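Local coordinates for beta-lactamase (Mycobacterium tuberculosis, PDB 4WHI), which is of uncertain function, being the C-terminal domain of a putative penicillin-binding protein related to beta-lactamases, at residues 13-16 with 17-20. Residues are numbered along the deposited sequence; the frame is centred on the assembly and turned at random.
Sequences APSR and PLND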
ATOM      1  N   ALA A  13       9.175  -3.560  13.092  1.00 23.69           N
ATOM      2  CA  ALA A  13       8.109  -3.484  14.076  1.00 22.93           C
ATOM      3  C   ALA A  13       6.871  -4.168  13.489  1.00 20.95           C
ATOM      4  O   ALA A  13       6.621  -4.054  12.296  1.00 20.97           O
ATOM      5  CB  ALA A  13       7.815  -2.035  14.412  1.00 25.18           C
ATOM      6  N   PRO A  14       6.103  -4.896  14.318  1.00 20.03           N
ATOM      7  CA  PRO A  14       4.906  -5.574  13.816  1.00 19.78           C
ATOM      8  C   PRO A  14       3.816  -4.596  13.396  1.00 18.48           C
ATOM      9  O   PRO A  14       3.791  -3.453  13.854  1.00 17.62           O
ATOM     10  CB  PRO A  14       4.428  -6.402  15.016  1.00 21.05           C
ATOM     11  CG  PRO A  14       5.055  -5.766  16.206  1.00 22.40           C
ATOM     12  CD  PRO A  14       6.357  -5.200  15.737  1.00 19.97           C
ATOM     13  N   SER A  15       2.927  -5.054  12.527  1.00 17.18           N
ATOM     14  CA  SER A  15       1.736  -4.295  12.188  1.00 16.90           C
ATOM     15  C   SER A  15       0.730  -4.348  13.338  1.00 15.48           C
ATOM     16  O   SER A  15       0.814  -5.208  14.225  1.00 17.51           O
ATOM     17  CB  SER A  15       1.096  -4.847  10.912  1.00 17.02           C
ATOM     18  OG  SER A  15       0.521  -6.126  11.123  1.00 20.56           O
ATOM     19  N   ARG A  16      -0.214  -3.416  13.313  1.00 15.22           N
ATOM     20  CA  ARG A  16      -1.444  -3.510  14.107  1.00 15.41           C
ATOM     21  C   ARG A  16      -2.269  -4.704  13.617  1.00 14.44           C
ATOM     22  O   ARG A  16      -2.014  -5.216  12.526  1.00 14.05           O
ATOM     23  CB  ARG A  16      -2.286  -2.233  13.950  1.00 17.44           C
ATOM     24  CG  ARG A  16      -1.727  -0.991  14.636  1.00 22.29           C
ATOM     25  CD  ARG A  16      -2.686   0.194  14.535  1.00 28.81           C
ATOM     26  NE  ARG A  16      -2.695   1.012  15.759  1.00 40.13           N
ATOM     27  CZ  ARG A  16      -3.576   0.913  16.760  1.00 49.57           C
ATOM     28  NH1 ARG A  16      -4.574   0.034  16.730  1.00 51.89           N
ATOM     29  NH2 ARG A  16      -3.462   1.715  17.814  1.00 64.70           N
ATOM     30  N   PRO A  17      -3.264  -5.151  14.410  1.00 14.46           N
ATOM     31  CA  PRO A  17      -4.244  -6.109  13.879  1.00 13.89           C
ATOM     32  C   PRO A  17      -4.746  -5.608  12.523  1.00 13.05           C
ATOM     33  O   PRO A  17      -5.009  -4.414  12.379  1.00 13.72           O
ATOM     34  CB  PRO A  17      -5.361  -6.090  14.922  1.00 15.34           C
ATOM     35  CG  PRO A  17      -4.713  -5.627  16.187  1.00 16.19           C
ATOM     36  CD  PRO A  17      -3.581  -4.729  15.787  1.00 15.97           C
ATOM     37  N   LEU A  18      -4.850  -6.491  11.536  1.00 13.07           N
ATOM     38  CA  LEU A  18      -5.060  -6.040  10.158  1.00 12.26           C
ATOM     39  C   LEU A  18      -6.394  -5.316   9.943  1.00 12.03           C
ATOM     40  O   LEU A  18      -6.489  -4.454   9.076  1.00 12.76           O
ATOM     41  CB  LEU A  18      -4.860  -7.186   9.167  1.00 12.67           C
ATOM     42  CG  LEU A  18      -3.417  -7.697   9.056  1.00 13.42           C
ATOM     43  CD1 LEU A  18      -3.332  -8.823   8.045  1.00 14.08           C
ATOM     44  CD2 LEU A  18      -2.434  -6.584   8.700  1.00 12.44           C
ATOM     45  N   ASN A  19      -7.405  -5.626  10.747  1.00 12.19           N
ATOM     46  CA  ASN A  19      -8.679  -4.908  10.655  1.00 13.84           C
ATOM     47  C   ASN A  19      -8.505  -3.395  10.779  1.00 13.97           C
ATOM     48  O   ASN A  19      -9.284  -2.636  10.213  1.00 14.72           O
ATOM     49  CB  ASN A  19      -9.671  -5.404  11.714  1.00 14.71           C
ATOM     50  CG  ASN A  19      -9.407  -4.817  13.092  1.00 16.30           C
ATOM     51  OD1 ASN A  19      -8.638  -5.360  13.894  1.00 20.77           O
ATOM     52  ND2 ASN A  19     -10.061  -3.713  13.380  1.00 13.19           N
ATOM     53  N   ASP A  20      -7.496  -2.962  11.535  1.00 13.93           N
ATOM     54  CA  ASP A  20      -7.286  -1.528  11.776  1.00 16.16           C
ATOM     55  C   ASP A  20      -7.043  -0.727  10.505  1.00 15.40           C
ATOM     56  O   ASP A  20      -7.361   0.459  10.459  1.00 18.17           O
ATOM     57  CB  ASP A  20      -6.121  -1.296  12.742  1.00 17.55           C
ATOM     58  CG  ASP A  20      -6.510  -1.495  14.185  1.00 23.93           C
ATOM     59  OD1 ASP A  20      -7.721  -1.616  14.491  1.00 26.91           O
ATOM     60  OD2 ASP A  20      -5.588  -1.520  15.025  1.00 28.75           O
TER
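Arg16 reaches forward along the chain to Asp20, four residues on. Its CB packs on the Pro17 ring at CD (3.4 Å) and lies 4.1 Å from CB of Asp20. CG stands beside the backbone N, anti to the carbonyl carbon (chi1 -72°), and is the first atom to near OD2 of Asp20, at 3.9 Å. The chain then crosses the Asp20 side chain at about a right angle. CD of Arg16 packs against OD2 of Asp20 at 3.4 Å. NE and CZ pass farther from that oxygen, and NE does not bond to it. A bend at chi3 turns the guanidinium so that NH1 makes the bond. NH1 of Arg16 donates to OD2 of Asp20 at 2.5 Å, an unusually short salt bridge with a moderately bent N-H...O angle of 150°. The oxygen sits at the edge of the guanidinium, almost in its plane. It is met from above the carboxylate plane, however, and the two flat groups are turned 49° apart. The other carboxylate oxygen, OD1, lies 4.2 Å from NH1, so the pairing is single rather than bidentate.

The bridge spans a surface turn ahead of strand 23-25, the first strand of the antiparallel sheet that makes up this DUF3471-family domain. Residues 18-20 have helical backbone angles, and Asp20 N is hydrogen-bonded to Pro17 O at 3.0 Å. This turn brings the Asp20 side chain round to Arg16. Asp20 O accepts a hydrogen bond from Arg102 at the C-terminus, while Arg16 N is hydrogen-bonded to the Tyr21 hydroxyl.

A second, lighter touch joins Ser15 and Leu18. OG of Ser15 meets the methyl CD2 of Leu18 at 3.8 Å, a van der Waals contact. Both side chains also rest on Phe63 of strand 62-66.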